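Local coordinates for protein glycosyl transferase (PDB 5TZJ) that belongs to the glycosyl transferase family 2 proteins and holds uridine-diphosphate-N-acetylglucosamine in a pocket of its structure, at residues A[185-190]-A[235-240]. Residues are numbered along the deposited sequence; the frame is centred on the assembly and turned at random.
Sequences AYLNAN and ADLEEA
Leu187, in the last turn of helix 177-188, meets Ala235 and Leu237 in the short connection between helices 218-233 and 239-256. Along segment 185-190, Ala185 and Tyr186 look inward: the small methyl of Ala185 fits against Leu161 and Leu162 of helix 159-164, while the Tyr186 ring lies against Val115 and Leu117 of strand 115-122 and the hydroxyl of the buried Tyr186 is hydrogen-bonded to Thr150 O.

Leu187 faces elsewhere. Its CG stands beside the backbone N and anti to the carbonyl carbon (chi1 -75°), which carries the branched end over to the second segment even though CB sets off neither directly at it nor away from it. Leucine suits this partly exposed site because one methyl of its apolar fork can touch two apolar side chains: CD2 lies 4.0 Å from Ala235 CB and 4.1 Å from Leu237 CD1. Those two methyls are themselves 3.8 Å apart; the inverse gamma turn centred on Asp236, in which Leu237 N gives a weak bond to Ala235 O at 3.0 Å, probably helps bring them together. The three carbons form a nearly equilateral triangle. A single methyl suits Ala235, where the backbones are nearest: Leu187 CA and Ala235 CA lie 6.7 Å apart. Leu237, farther along, spans its wider gap with a longer chain that runs slantwise to Leu187.

In the fold, this small apolar patch near the surface is where the end of helix 177-188, packed beside strand 115-122 of the mixed sheet and helix 159-164, meets the TarS linker region containing 235-240. Glu231 and Ile232 of helix 218-233 also touch Leu187, extending the same junction.

Helix 177-188 ends at Asn188, whose ND2 is hydrogen-bonded to Lys184 O. Ala189 is the first residue to leave helical geometry, its methyl against Val115, and Asn190 N is hydrogen-bonded to Asp114 OD2, leading toward strand 192-195.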
ATOM      1  N   ALA A 185      -8.631   4.331  -4.314  1.00 23.63           N
ATOM      2  CA  ALA A 185      -9.885   3.754  -3.818  1.00 25.49           C
ATOM      3  C   ALA A 185     -10.328   4.479  -2.552  1.00 27.41           C
ATOM      4  O   ALA A 185     -11.518   4.755  -2.370  1.00 31.29           O
ATOM      5  CB  ALA A 185      -9.723   2.258  -3.536  1.00 22.56           C
ATOM      6  N   TYR A 186      -9.377   4.816  -1.673  1.00 23.38           N
ATOM      7  CA  TYR A 186      -9.740   5.590  -0.480  1.00 25.81           C
ATOM      8  C   TYR A 186     -10.327   6.941  -0.867  1.00 31.60           C
ATOM      9  O   TYR A 186     -11.363   7.371  -0.327  1.00 35.14           O
ATOM     10  CB  TYR A 186      -8.520   5.803   0.410  1.00 28.88           C
ATOM     11  CG  TYR A 186      -8.019   4.627   1.242  1.00 27.09           C
ATOM     12  CD1 TYR A 186      -8.834   3.581   1.579  1.00 24.02           C
ATOM     13  CD2 TYR A 186      -6.701   4.621   1.727  1.00 26.88           C
ATOM     14  CE1 TYR A 186      -8.337   2.516   2.395  1.00 30.52           C
ATOM     15  CE2 TYR A 186      -6.206   3.613   2.546  1.00 24.63           C
ATOM     16  CZ  TYR A 186      -7.032   2.551   2.874  1.00 27.87           C
ATOM     17  OH  TYR A 186      -6.510   1.544   3.658  1.00 23.61           O
ATOM     18  N   LEU A 187      -9.656   7.649  -1.781  1.00 27.45           N
ATOM     19  CA  LEU A 187     -10.075   9.003  -2.140  1.00 30.49           C
ATOM     20  C   LEU A 187     -11.476   9.044  -2.786  1.00 33.79           C
ATOM     21  O   LEU A 187     -12.180  10.053  -2.677  1.00 34.68           O
ATOM     22  CB  LEU A 187      -9.026   9.628  -3.061  1.00 26.19           C
ATOM     23  CG  LEU A 187      -7.693  10.104  -2.426  1.00 26.64           C
ATOM     24  CD1 LEU A 187      -6.632  10.397  -3.490  1.00 25.87           C
ATOM     25  CD2 LEU A 187      -7.866  11.340  -1.487  1.00 27.59           C
ATOM     26  N   ASN A 188     -11.893   7.983  -3.471  1.00 29.96           N
ATOM     27  CA  ASN A 188     -13.165   7.975  -4.181  1.00 30.60           C
ATOM     28  C   ASN A 188     -14.316   7.347  -3.405  1.00 36.66           C
ATOM     29  O   ASN A 188     -15.467   7.477  -3.834  1.00 38.93           O
ATOM     30  CB  ASN A 188     -13.018   7.222  -5.520  1.00 30.42           C
ATOM     31  CG  ASN A 188     -12.298   8.053  -6.551  1.00 36.08           C
ATOM     32  OD1 ASN A 188     -12.880   8.973  -7.142  1.00 39.87           O
ATOM     33  ND2 ASN A 188     -11.021   7.765  -6.754  1.00 35.50           N
ATOM     34  N   ALA A 189     -14.053   6.672  -2.296  1.00 37.19           N
ATOM     35  CA  ALA A 189     -15.099   5.887  -1.669  1.00 39.65           C
ATOM     36  C   ALA A 189     -15.996   6.805  -0.857  1.00 42.61           C
ATOM     37  O   ALA A 189     -15.541   7.793  -0.286  1.00 42.13           O
ATOM     38  CB  ALA A 189     -14.509   4.807  -0.766  1.00 37.89           C
ATOM     39  N   ASN A 190     -17.278   6.488  -0.825  1.00 41.85           N
ATOM     40  CA  ASN A 190     -18.164   7.232   0.053  1.00 45.91           C
ATOM     41  C   ASN A 190     -18.052   6.756   1.488  1.00 44.13           C
ATOM     42  O   ASN A 190     -18.259   7.544   2.412  1.00 42.00           O
ATOM     43  CB  ASN A 190     -19.607   7.120  -0.426  1.00 57.79           C
ATOM     44  CG  ASN A 190     -19.820   7.816  -1.745  1.00 65.53           C
ATOM     45  OD1 ASN A 190     -19.238   8.884  -1.994  1.00 66.32           O
ATOM     46  ND2 ASN A 190     -20.638   7.212  -2.614  1.00 68.82           N
ATOM     47  N   ALA A 235      -8.072  15.382  -5.852  1.00 32.96           N
ATOM     48  CA  ALA A 235      -9.350  14.817  -5.428  1.00 34.57           C
ATOM     49  C   ALA A 235     -10.433  15.899  -5.299  1.00 37.07           C
ATOM     50  O   ALA A 235     -10.159  17.094  -5.098  1.00 37.91           O
ATOM     51  CB  ALA A 235      -9.190  14.084  -4.091  1.00 34.96           C
ATOM     52  N   ASP A 236     -11.684  15.448  -5.326  1.00 34.83           N
ATOM     53  CA  ASP A 236     -12.841  16.333  -5.189  1.00 41.45           C
ATOM     54  C   ASP A 236     -13.176  16.516  -3.709  1.00 40.24           C
ATOM     55  O   ASP A 236     -14.157  16.002  -3.180  1.00 43.19           O
ATOM     56  CB  ASP A 236     -14.026  15.778  -5.971  1.00 46.58           C
ATOM     57  CG  ASP A 236     -15.209  16.740  -6.010  1.00 56.42           C
ATOM     58  OD1 ASP A 236     -15.025  17.951  -5.708  1.00 58.11           O
ATOM     59  OD2 ASP A 236     -16.330  16.272  -6.349  1.00 60.70           O
ATOM     60  N   LEU A 237     -12.330  17.290  -3.044  1.00 39.56           N
ATOM     61  CA  LEU A 237     -12.409  17.479  -1.604  1.00 37.19           C
ATOM     62  C   LEU A 237     -11.989  18.903  -1.290  1.00 35.07           C
ATOM     63  O   LEU A 237     -11.319  19.554  -2.094  1.00 32.84           O
ATOM     64  CB  LEU A 237     -11.496  16.480  -0.874  1.00 38.09           C
ATOM     65  CG  LEU A 237     -11.818  14.992  -1.016  1.00 38.75           C
ATOM     66  CD1 LEU A 237     -10.649  14.166  -0.543  1.00 37.32           C
ATOM     67  CD2 LEU A 237     -13.096  14.641  -0.220  1.00 39.28           C
ATOM     68  N   GLU A 238     -12.346  19.385  -0.096  1.00 34.23           N
ATOM     69  CA  GLU A 238     -11.982  20.753   0.245  1.00 35.12           C
ATOM     70  C   GLU A 238     -10.459  20.886   0.295  1.00 29.42           C
ATOM     71  O   GLU A 238      -9.732  19.935   0.600  1.00 30.94           O
ATOM     72  CB  GLU A 238     -12.632  21.187   1.565  1.00 39.56           C
ATOM     73  CG  GLU A 238     -14.167  21.156   1.533  1.00 49.72           C
ATOM     74  CD  GLU A 238     -14.745  22.019   0.405  1.00 62.36           C
ATOM     75  OE1 GLU A 238     -14.325  23.202   0.300  1.00 66.36           O
ATOM     76  OE2 GLU A 238     -15.591  21.509  -0.394  1.00 65.71           O
ATOM     77  N   GLU A 239      -9.977  22.065  -0.066  1.00 27.54           N
ATOM     78  CA  GLU A 239      -8.535  22.256  -0.203  1.00 26.89           C
ATOM     79  C   GLU A 239      -7.789  21.892   1.082  1.00 27.35           C
ATOM     80  O   GLU A 239      -6.766  21.203   1.037  1.00 26.24           O
ATOM     81  CB  GLU A 239      -8.246  23.694  -0.643  1.00 34.17           C
ATOM     82  CG  GLU A 239      -6.879  23.860  -1.370  1.00 42.60           C
ATOM     83  CD  GLU A 239      -6.784  23.157  -2.771  1.00 45.65           C
ATOM     84  OE1 GLU A 239      -5.694  22.638  -3.115  1.00 40.92           O
ATOM     85  OE2 GLU A 239      -7.791  23.119  -3.508  1.00 51.05           O
ATOM     86  N   ALA A 240      -8.278  22.341   2.250  1.00 25.89           N
ATOM     87  CA  ALA A 240      -7.532  22.073   3.482  1.00 26.45           C
ATOM     88  C   ALA A 240      -7.462  20.581   3.786  1.00 24.61           C
ATOM     89  O   ALA A 240      -6.458  20.088   4.322  1.00 26.37           O
ATOM     90  CB  ALA A 240      -8.169  22.837   4.672  1.00 30.05           C
TER